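Local coordinates for protein extracellular sialidase/neuraminidase, putative (Aspergillus fumigatus, PDB 2XZI) that is a KDNase of the sialidase family, a six-bladed beta-propeller hydrolase that probably releases KDN, the deaminated sialic acid, from glycoconjugates, at residues Pro16-Ala21 against His36-Pro41; Gly204-Gly209 against Ser219-Ser224; Met305-Ser310 against Leu377-Asn382. One frame throughout, in Å; residues are numbered along the deposited sequence.

Interaction 1 of 3, residues Pro16-Ala21 against His36-Pro41; sequences PLFRSA and HSFRIP. With KDM (deamino-alpha-neuraminic acid), chain C.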
loop_
_atom_site.group_PDB
_atom_site.type_symbol
_atom_site.label_atom_id
_atom_site.label_comp_id
_atom_site.label_asym_id
_atom_site.label_seq_id
_atom_site.Cartn_x
_atom_site.Cartn_y
_atom_site.Cartn_z
ATOM N N PRO A 16 -3.269 11.545 12.366
ATOM C CA PRO A 16 -1.959 11.201 11.773
ATOM C C PRO A 16 -1.302 10.032 12.513
ATOM O O PRO A 16 -1.303 9.991 13.762
ATOM C CB PRO A 16 -1.135 12.483 11.935
ATOM C CG PRO A 16 -2.157 13.561 12.251
ATOM C CD PRO A 16 -3.277 12.898 12.955
ATOM N N LEU A 17 -0.768 9.079 11.742
ATOM C CA LEU A 17 -0.068 7.950 12.342
ATOM C C LEU A 17 1.440 7.989 12.093
ATOM O O LEU A 17 2.231 7.479 12.907
ATOM C CB LEU A 17 -0.670 6.616 11.868
ATOM C CG LEU A 17 -0.096 5.348 12.495
ATOM C CD1 LEU A 17 -0.303 5.385 14.014
ATOM C CD2 LEU A 17 -0.710 4.083 11.882
ATOM N N PHE A 18 1.844 8.553 10.962
ATOM C CA PHE A 18 3.265 8.751 10.681
ATOM C C PHE A 18 3.461 10.248 10.512
ATOM O O PHE A 18 2.981 10.846 9.551
ATOM C CB PHE A 18 3.704 7.966 9.432
ATOM C CG PHE A 18 3.624 6.467 9.594
ATOM C CD1 PHE A 18 2.442 5.782 9.331
ATOM C CD2 PHE A 18 4.733 5.735 9.995
ATOM C CE1 PHE A 18 2.373 4.407 9.468
ATOM C CE2 PHE A 18 4.685 4.346 10.146
ATOM C CZ PHE A 18 3.504 3.669 9.876
ATOM N N ARG A 19 4.117 10.842 11.509
ATOM C CA ARG A 19 4.225 12.286 11.676
ATOM C C ARG A 19 5.573 12.763 11.162
ATOM O O ARG A 19 6.616 12.389 11.698
ATOM C CB ARG A 19 4.067 12.632 13.159
ATOM C CG ARG A 19 2.700 12.220 13.719
ATOM C CD ARG A 19 2.574 12.490 15.224
ATOM N NE ARG A 19 2.524 13.930 15.500
ATOM C CZ ARG A 19 1.418 14.671 15.532
ATOM N NH1 ARG A 19 0.223 14.118 15.326
ATOM N NH2 ARG A 19 1.505 15.979 15.759
ATOM N N SER A 20 5.524 13.589 10.124
ATOM C CA SER A 20 6.733 14.105 9.462
ATOM C C SER A 20 7.547 15.041 10.370
ATOM O O SER A 20 7.052 15.508 11.408
ATOM C CB SER A 20 6.356 14.799 8.144
ATOM O OG SER A 20 5.173 15.570 8.291
ATOM N N ALA A 21 8.786 15.315 9.968
ATOM C CA ALA A 21 9.736 16.058 10.816
ATOM C C ALA A 21 9.282 17.474 11.224
ATOM O O ALA A 21 9.769 18.013 12.221
ATOM C CB ALA A 21 11.125 16.090 10.160
ATOM N N HIS A 36 12.311 13.126 7.339
ATOM C CA HIS A 36 11.662 14.272 6.758
ATOM C C HIS A 36 10.204 13.934 6.444
ATOM O O HIS A 36 9.284 14.666 6.828
ATOM C CB HIS A 36 12.432 14.662 5.496
ATOM C CG HIS A 36 11.841 15.822 4.770
ATOM N ND1 HIS A 36 10.741 15.708 3.948
ATOM C CD2 HIS A 36 12.209 17.125 4.730
ATOM C CE1 HIS A 36 10.448 16.894 3.441
ATOM N NE2 HIS A 36 11.318 17.773 3.908
ATOM N N SER A 37 10.017 12.811 5.750
ATOM C CA SER A 37 8.721 12.404 5.217
ATOM C C SER A 37 8.458 10.938 5.392
ATOM O O SER A 37 9.375 10.113 5.476
ATOM C CB SER A 37 8.665 12.725 3.731
ATOM O OG SER A 37 8.524 14.117 3.514
ATOM N N PHE A 38 7.177 10.622 5.434
ATOM C CA PHE A 38 6.718 9.247 5.368
ATOM C C PHE A 38 5.793 9.146 4.183
ATOM O O PHE A 38 4.915 9.977 4.015
ATOM C CB PHE A 38 5.994 8.863 6.639
ATOM C CG PHE A 38 6.879 8.893 7.864
ATOM C CD1 PHE A 38 7.670 7.802 8.176
ATOM C CD2 PHE A 38 6.911 10.006 8.700
ATOM C CE1 PHE A 38 8.483 7.794 9.300
ATOM C CE2 PHE A 38 7.750 10.014 9.818
ATOM C CZ PHE A 38 8.516 8.902 10.125
ATOM N N ARG A 39 6.051 8.148 3.341
ATOM C CA ARG A 39 5.236 7.889 2.145
ATOM C C ARG A 39 5.056 6.394 1.954
ATOM O O ARG A 39 5.683 5.592 2.648
ATOM C CB ARG A 39 5.913 8.488 0.909
ATOM C CG ARG A 39 5.784 10.008 0.772
ATOM C CD ARG A 39 5.915 10.460 -0.681
ATOM N NE ARG A 39 4.862 9.838 -1.463
ATOM C CZ ARG A 39 4.894 9.615 -2.768
ATOM N NH1 ARG A 39 5.920 10.002 -3.509
ATOM N NH2 ARG A 39 3.871 8.972 -3.326
ATOM N N ILE A 40 4.169 6.042 1.027
ATOM C CA ILE A 40 4.042 4.661 0.551
ATOM C C ILE A 40 3.543 3.697 1.640
ATOM O O ILE A 40 4.263 2.787 2.056
ATOM C CB ILE A 40 5.356 4.138 -0.125
ATOM C CG1 ILE A 40 6.109 5.232 -0.918
ATOM C CG2 ILE A 40 5.046 2.960 -1.028
ATOM C CD1 ILE A 40 5.327 5.903 -2.014
ATOM N N PRO A 41 2.300 3.904 2.109
ATOM C CA PRO A 41 1.708 3.101 3.189
ATOM C C PRO A 41 1.325 1.672 2.799
ATOM O O PRO A 41 0.992 1.387 1.642
ATOM C CB PRO A 41 0.434 3.875 3.543
ATOM C CG PRO A 41 0.062 4.539 2.241
ATOM C CD PRO A 41 1.393 4.992 1.694
HETATM C C2 KDM C . 5.989 7.814 -7.242
HETATM C C1 KDM C . 4.735 8.679 -7.218
HETATM C C3 KDM C . 6.303 7.278 -5.832
HETATM C C4 KDM C . 7.078 5.928 -5.844
HETATM C C5 KDM C . 7.710 5.562 -7.193
HETATM C C6 KDM C . 6.613 5.570 -8.287
HETATM C C7 KDM C . 7.176 5.450 -9.711
HETATM C C8 KDM C . 6.035 5.279 -10.730
HETATM C C9 KDM C . 6.577 5.209 -12.147
HETATM O O5 KDM C . 8.393 4.284 -7.121
HETATM O O1A KDM C . 4.389 9.200 -6.132
HETATM O O1B KDM C . 4.152 8.813 -8.321
HETATM O O4 KDM C . 8.111 6.010 -4.862
HETATM O O6 KDM C . 5.773 6.772 -8.243
HETATM O O7 KDM C . 7.921 6.632 -10.017
HETATM O O8 KDM C . 5.312 4.064 -10.483
HETATM O O9 KDM C . 7.354 4.005 -12.254
HETATM O O2 KDM C . 7.030 8.694 -7.682
#
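Phe-18 and Phe-38 form the apolar heart of this contact. CB of Phe-18 makes an off-centre CH-pi contact with the Phe-38 ring, 4.1 Å from its centroid. The two rings are turned obliquely, their planes at 47°. Phe-38 has CG anti to its carbonyl carbon (chi1 -64°), beside the backbone N, and there CG meets Phe-18 CB. An aromatic ring suits Phe-38 because it offers carbons to Phe-18 CB and a C-H edge to a carbonyl, while Phe-18 fills a buried apolar site with Ala-53, Leu-91 and Ile-370.

Polar contacts come from the backbone. Arg-19 O meets the edge of the Phe-38 ring, 3.2 Å from CE2 and near the ring plane, where the ring hydrogens carry a slight positive charge. Ala-21 N donates to His-36 O over 3.2 Å, with the donor well above the carbonyl plane, and Ser-20 CB packs against the same oxygen. The small side chains of Ser-20 and Ala-21 allow this close approach.

On the far side of strand 37-41, Arg-39 NH1 and NH2 both donate to carboxylate oxygen O1A of the bound KDM, at 3.1 and 2.9 Å. Ile-40 CD1 lies over one guanidinium face, toward its rim, and Glu-354 holds NE by a salt bridge. Arg-245 and Arg-302 also bind this sugar, consistent with the sialidase arginine triad. Phe-38 to Pro-41 spell the family's FRIP motif, which here brings Arg-39, probably one of that triad, to the sugar pocket.

Interaction 2 of 3, residues Gly204-Gly209 against Ser219-Ser224; sequences GRNIIG and SVQRLS. With NO2 (nitrite ion), chain H.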
loop_
_atom_site.group_PDB
_atom_site.type_symbol
_atom_site.label_atom_id
_atom_site.label_comp_id
_atom_site.label_asym_id
_atom_site.label_seq_id
_atom_site.Cartn_x
_atom_site.Cartn_y
_atom_site.Cartn_z
ATOM N N GLY A 204 4.227 -5.720 -13.951
ATOM C CA GLY A 204 4.135 -6.667 -15.075
ATOM C C GLY A 204 3.828 -8.116 -14.709
ATOM O O GLY A 204 3.918 -8.994 -15.572
ATOM N N ARG A 205 3.462 -8.406 -13.456
ATOM C CA ARG A 205 3.374 -9.804 -13.022
ATOM C C ARG A 205 2.711 -9.918 -11.668
ATOM O O ARG A 205 2.690 -8.946 -10.905
ATOM C CB ARG A 205 4.779 -10.407 -12.949
ATOM C CG ARG A 205 5.636 -9.932 -11.768
ATOM C CD ARG A 205 7.106 -10.063 -12.138
ATOM N NE ARG A 205 8.055 -9.846 -11.040
ATOM C CZ ARG A 205 8.477 -8.666 -10.581
ATOM N NH1 ARG A 205 7.982 -7.524 -11.042
ATOM N NH2 ARG A 205 9.411 -8.646 -9.634
ATOM N N ASN A 206 2.158 -11.094 -11.380
ATOM C CA ASN A 206 1.834 -11.470 -9.999
ATOM C C ASN A 206 2.887 -12.440 -9.493
ATOM O O ASN A 206 3.432 -13.244 -10.258
ATOM C CB ASN A 206 0.480 -12.162 -9.906
ATOM C CG ASN A 206 -0.668 -11.275 -10.278
ATOM O OD1 ASN A 206 -0.714 -10.100 -9.919
ATOM N ND2 ASN A 206 -1.653 -11.858 -10.960
ATOM N N ILE A 207 3.172 -12.363 -8.203
ATOM C CA ILE A 207 3.988 -13.374 -7.536
ATOM C C ILE A 207 3.014 -14.298 -6.816
ATOM O O ILE A 207 2.155 -13.843 -6.068
ATOM C CB ILE A 207 4.978 -12.717 -6.556
ATOM C CG1 ILE A 207 6.003 -11.904 -7.343
ATOM C CG2 ILE A 207 5.706 -13.771 -5.723
ATOM C CD1 ILE A 207 6.700 -10.828 -6.543
ATOM N N ILE A 208 3.120 -15.595 -7.076
ATOM C CA ILE A 208 2.189 -16.554 -6.518
ATOM C C ILE A 208 2.889 -17.425 -5.496
ATOM O O ILE A 208 3.976 -17.964 -5.768
ATOM C CB ILE A 208 1.615 -17.475 -7.620
ATOM C CG1 ILE A 208 1.224 -16.675 -8.878
ATOM C CG2 ILE A 208 0.487 -18.343 -7.058
ATOM C CD1 ILE A 208 0.130 -15.598 -8.687
ATOM N N GLY A 209 2.268 -17.553 -4.324
ATOM C CA GLY A 209 2.784 -18.421 -3.284
ATOM C C GLY A 209 1.903 -19.634 -3.162
ATOM O O GLY A 209 0.685 -19.514 -3.037
ATOM N N SER A 219 6.346 -18.431 -7.362
ATOM C CA SER A 219 6.536 -18.451 -8.814
ATOM C C SER A 219 5.992 -17.154 -9.405
ATOM O O SER A 219 5.337 -16.367 -8.700
ATOM C CB SER A 219 5.847 -19.663 -9.429
ATOM O OG SER A 219 4.467 -19.614 -9.197
ATOM N N VAL A 220 6.285 -16.916 -10.679
ATOM C CA VAL A 220 5.864 -15.686 -11.342
ATOM C C VAL A 220 4.795 -15.964 -12.389
ATOM O O VAL A 220 4.967 -16.840 -13.251
ATOM C CB VAL A 220 7.049 -14.986 -12.027
ATOM C CG1 VAL A 220 6.570 -13.751 -12.793
ATOM C CG2 VAL A 220 8.120 -14.618 -11.015
ATOM N N GLN A 221 3.713 -15.205 -12.319
ATOM C CA GLN A 221 2.687 -15.197 -13.346
ATOM C C GLN A 221 2.837 -13.907 -14.147
ATOM O O GLN A 221 2.497 -12.806 -13.662
ATOM C CB GLN A 221 1.300 -15.295 -12.716
ATOM C CG GLN A 221 0.182 -15.196 -13.731
ATOM C CD GLN A 221 -1.195 -15.170 -13.096
ATOM O OE1 GLN A 221 -1.442 -14.440 -12.131
ATOM N NE2 GLN A 221 -2.122 -15.934 -13.666
ATOM N N ARG A 222 3.387 -14.011 -15.349
ATOM C CA ARG A 222 3.580 -12.817 -16.180
ATOM C C ARG A 222 2.249 -12.320 -16.721
ATOM O O ARG A 222 1.375 -13.113 -17.071
ATOM C CB ARG A 222 4.541 -13.083 -17.345
ATOM C CG ARG A 222 5.957 -13.503 -16.949
ATOM C CD ARG A 222 6.727 -12.389 -16.233
ATOM N NE ARG A 222 7.157 -11.291 -17.108
ATOM C CZ ARG A 222 8.258 -11.315 -17.869
ATOM N NH1 ARG A 222 9.027 -12.394 -17.932
ATOM N NH2 ARG A 222 8.579 -10.266 -18.589
ATOM N N LEU A 223 2.106 -11.001 -16.762
ATOM C CA LEU A 223 0.885 -10.357 -17.228
ATOM C C LEU A 223 1.136 -9.359 -18.320
ATOM O O LEU A 223 1.826 -8.360 -18.094
ATOM C CB LEU A 223 0.197 -9.595 -16.099
ATOM C CG LEU A 223 -0.159 -10.368 -14.844
ATOM C CD1 LEU A 223 -0.511 -9.381 -13.712
ATOM C CD2 LEU A 223 -1.280 -11.356 -15.118
ATOM N N SER A 224 0.449 -9.564 -19.441
ATOM C CA SER A 224 0.531 -8.658 -20.572
ATOM C C SER A 224 -0.356 -7.430 -20.352
ATOM O O SER A 224 -1.564 -7.545 -20.129
ATOM C CB SER A 224 0.147 -9.403 -21.856
ATOM O OG SER A 224 0.238 -8.558 -22.987
HETATM N N NO2 H . 1.532 -19.162 -12.250
HETATM O O1 NO2 H . 0.129 -19.343 -11.883
HETATM O O2 NO2 H . 2.392 -19.872 -11.300
HETATM O O HOH W 1 3.872 -20.836 -6.725
#
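Asn-206 and Gln-221 face each other as a hydrogen-bonded antiparallel pair, and their side chains lie side by side, pointing the same way. Gln-221 has CG anti to the backbone N and runs on extended, which carries its amide out beside that of Asn-206. Asn-206 ND2 donates to Gln-221 OE1 at 2.8 Å, nearly straight (167°) and within the Asn-206 amide plane, although the two amides are turned 53° apart. Both ends have further partners: Asn-206 OD1 accepts from Arg-242, and Gln-221 NE2 donates to Thr-258 O, which fixes the flip of each amide. An amide suits each place because it can donate and accept together.

This is the tight part. CD1 of Leu-223 packs 3.9 Å from OD1 of Asn-206, and Ile-208 CD1 reaches Gln-221 OE1 at 4.0 Å. The backbones are laced by regular bonds, among them Ile-208 N to Ser-219 O at 2.9 Å. Beyond the last bridge, Leu-223 N bonds to the carbonyl of Gly-204, whose positive phi (64°) favours glycine.

The outer strand is the looser side. Val-220, partly exposed, touches CD of Arg-205 with its CG1 at 3.8 Å, and Arg-222 is exposed. At the Ser-219 end, OG donates to O2 of a nitrite ion, probably from the crystallisation liquor, at 3.0 Å, and a water donates to both this hydroxyl and Ile-208 O.

The hairpin is the outer half of a four-stranded antiparallel sheet, with strand 217-222 at its edge and strand 198-202 flanking 205-210. Phe-262 of strand 261-268 covers Asn-206, Gln-221 and Leu-223, while Leu-153 of strand 152-158 meets Arg-205 and Ile-207.

Interaction 3 of 3, residues Met305-Ser310 against Leu377-Asn382; sequences MRVRIS and LSWILN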
loop_
_atom_site.group_PDB
_atom_site.type_symbol
_atom_site.label_atom_id
_atom_site.label_comp_id
_atom_site.label_asym_id
_atom_site.label_seq_id
_atom_site.Cartn_x
_atom_site.Cartn_y
_atom_site.Cartn_z
ATOM N N MET A 305 -9.582 11.947 -2.637
ATOM C CA MET A 305 -9.676 10.584 -2.103
ATOM C C MET A 305 -11.122 10.162 -1.902
ATOM O O MET A 305 -11.907 10.873 -1.280
ATOM C CB MET A 305 -8.926 10.451 -0.770
ATOM C CG MET A 305 -7.408 10.665 -0.843
ATOM S SD MET A 305 -6.566 9.759 -2.152
ATOM C CE MET A 305 -6.820 8.043 -1.630
ATOM N N ARG A 306 -11.458 8.984 -2.428
ATOM C CA ARG A 306 -12.819 8.478 -2.421
ATOM C C ARG A 306 -12.785 6.990 -2.169
ATOM O O ARG A 306 -12.121 6.262 -2.911
ATOM C CB ARG A 306 -13.427 8.706 -3.797
ATOM C CG ARG A 306 -14.906 8.330 -3.922
ATOM C CD ARG A 306 -15.806 9.562 -3.797
ATOM N NE ARG A 306 -15.611 10.490 -4.913
ATOM C CZ ARG A 306 -16.099 10.317 -6.144
ATOM N NH1 ARG A 306 -16.836 9.248 -6.451
ATOM N NH2 ARG A 306 -15.832 11.221 -7.081
ATOM N N VAL A 307 -13.505 6.549 -1.144
ATOM C CA VAL A 307 -13.650 5.116 -0.873
ATOM C C VAL A 307 -14.991 4.651 -1.439
ATOM O O VAL A 307 -15.989 5.358 -1.292
ATOM C CB VAL A 307 -13.485 4.799 0.643
ATOM C CG1 VAL A 307 -14.627 5.402 1.496
ATOM C CG2 VAL A 307 -13.359 3.296 0.848
ATOM N N ARG A 308 -15.006 3.482 -2.086
ATOM C CA ARG A 308 -16.178 2.983 -2.799
ATOM C C ARG A 308 -16.451 1.519 -2.525
ATOM O O ARG A 308 -15.533 0.766 -2.150
ATOM C CB ARG A 308 -15.941 3.087 -4.302
ATOM C CG ARG A 308 -15.602 4.484 -4.819
ATOM C CD ARG A 308 -15.270 4.315 -6.275
ATOM N NE ARG A 308 -14.711 5.478 -6.946
ATOM C CZ ARG A 308 -15.391 6.255 -7.781
ATOM N NH1 ARG A 308 -16.693 6.038 -7.995
ATOM N NH2 ARG A 308 -14.763 7.243 -8.409
ATOM N N ILE A 309 -17.698 1.109 -2.793
ATOM C CA ILE A 309 -18.139 -0.286 -2.661
ATOM C C ILE A 309 -18.658 -0.810 -4.000
ATOM O O ILE A 309 -19.398 -0.110 -4.712
ATOM C CB ILE A 309 -19.239 -0.454 -1.588
ATOM C CG1 ILE A 309 -18.753 0.007 -0.196
ATOM C CG2 ILE A 309 -19.769 -1.891 -1.541
ATOM C CD1 ILE A 309 -19.887 0.391 0.792
ATOM N N SER A 310 -18.264 -2.035 -4.350
ATOM C CA SER A 310 -18.943 -2.741 -5.444
ATOM C C SER A 310 -19.628 -3.969 -4.888
ATOM O O SER A 310 -19.031 -4.696 -4.090
ATOM C CB SER A 310 -17.969 -3.175 -6.535
ATOM O OG SER A 310 -18.675 -3.892 -7.560
ATOM N N LEU A 377 -18.917 0.564 7.118
ATOM C CA LEU A 377 -19.659 0.561 5.864
ATOM C C LEU A 377 -20.767 1.600 5.911
ATOM O O LEU A 377 -21.011 2.295 4.922
ATOM C CB LEU A 377 -20.237 -0.822 5.580
ATOM C CG LEU A 377 -19.237 -1.927 5.262
ATOM C CD1 LEU A 377 -19.998 -3.240 5.238
ATOM C CD2 LEU A 377 -18.495 -1.670 3.945
ATOM N N SER A 378 -21.428 1.718 7.067
ATOM C CA SER A 378 -22.472 2.722 7.236
ATOM C C SER A 378 -21.980 4.128 6.924
ATOM O O SER A 378 -22.673 4.896 6.287
ATOM C CB SER A 378 -22.996 2.712 8.656
ATOM O OG SER A 378 -23.935 3.754 8.792
ATOM N N TRP A 379 -20.769 4.451 7.361
ATOM C CA TRP A 379 -20.221 5.766 7.060
ATOM C C TRP A 379 -20.118 5.987 5.545
ATOM O O TRP A 379 -20.512 7.042 5.038
ATOM C CB TRP A 379 -18.880 6.007 7.759
ATOM C CG TRP A 379 -18.357 7.374 7.505
ATOM C CD1 TRP A 379 -18.680 8.513 8.180
ATOM C CD2 TRP A 379 -17.436 7.759 6.481
ATOM N NE1 TRP A 379 -18.006 9.585 7.651
ATOM C CE2 TRP A 379 -17.228 9.153 6.609
ATOM C CE3 TRP A 379 -16.751 7.063 5.471
ATOM C CZ2 TRP A 379 -16.369 9.868 5.760
ATOM C CZ3 TRP A 379 -15.882 7.769 4.638
ATOM C CH2 TRP A 379 -15.699 9.157 4.789
ATOM N N ILE A 380 -19.629 4.993 4.810
ATOM C CA ILE A 380 -19.532 5.132 3.360
ATOM C C ILE A 380 -20.914 5.305 2.740
ATOM O O ILE A 380 -21.130 6.204 1.921
ATOM C CB ILE A 380 -18.872 3.909 2.703
ATOM C CG1 ILE A 380 -17.476 3.657 3.290
ATOM C CG2 ILE A 380 -18.772 4.107 1.187
ATOM C CD1 ILE A 380 -16.782 2.361 2.778
ATOM N N LEU A 381 -21.837 4.425 3.126
ATOM C CA LEU A 381 -23.189 4.368 2.534
ATOM C C LEU A 381 -24.076 5.571 2.831
ATOM O O LEU A 381 -24.983 5.870 2.059
ATOM C CB LEU A 381 -23.895 3.077 2.953
ATOM C CG LEU A 381 -23.229 1.813 2.419
ATOM C CD1 LEU A 381 -23.749 0.596 3.195
ATOM C CD2 LEU A 381 -23.444 1.686 0.914
ATOM N N ASN A 382 -23.813 6.254 3.939
ATOM C CA ASN A 382 -24.563 7.449 4.306
ATOM C C ASN A 382 -23.937 8.742 3.775
ATOM O O ASN A 382 -24.332 9.844 4.168
ATOM C CB ASN A 382 -24.802 7.455 5.817
ATOM C CG ASN A 382 -25.889 6.465 6.209
ATOM O OD1 ASN A 382 -27.064 6.667 5.895
ATOM N ND2 ASN A 382 -25.506 5.377 6.879
#
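Ser-378 O, in the helix whose Ile-380 packs on Val-307, is gripped twice by one residue. Asn-382 N and Asn-382 ND2 reach it from opposite faces of its carbonyl plane, each at 2.9 Å. The backbone bond is the last helical turn closing; the side-chain bond comes from an amide curled back over the helix end, which also makes a weak bond to Ser-378 OG. Asparagine suits this place because its short amide can fold back to a second bond on a carbonyl that already takes the backbone N-H. Lys-6 O takes ND2 as well, and Ala-8 O receives Ser-378 OG, tying the N-terminal segment to this turn.

Across the contact all is apolar. Val-307 and Ile-309 are two apart on the strand, with Arg-308 turned away between them, so both face the helix. Ile-380 has CG1 anti to its carbonyl carbon (chi1 -57°), where it meets Val-307 CG1 at 3.8 Å, the side chains crossing at about a right angle. Val-307 CG1 also lies at the edge of the Trp-379 ring, 4.1 Å from CZ3. Ile-309 is long enough to bring CD1 among Leu-381 CD2 at 3.8 Å, Ile-380 CG2 at 3.9 Å and Leu-377 CD2 at 4.0 Å; shorter Val-307 suits the nearer Ile-380.

The axes stand 9.2 Å apart and cross at 103°, so the helix runs across the strand. Phe-375, in the strand leading into the helix, adds to the core with Val-307 and Ile-380. This is helix-on-sheet packing: a short C-terminal helix, following the closing blade of the propeller, lies against a strand of the preceding blade.

Overall arrangement
Interactions 1 and 3 are buried, whereas interaction 2 is only partly so. Both buried contacts involve the sheet that joins the two chain ends: interaction 1 uses its N-terminal strand 12-18, and interaction 3 the helix just after strand 368-375. Interaction 1 joins that sheet to the next, interaction 3 sets the helix that follows it on the preceding sheet, and interaction 2 stays within one sheet as a hairpin. Chemistry follows place. Interaction 1 combines aromatic packing with a polar face at the sugar pocket, interaction 2 relies on regular backbone ladders and paired amides, and interaction 3 is almost purely apolar. Interactions 1 and 2 lie on opposite sides of the chain's centre, their centres 30 Å apart.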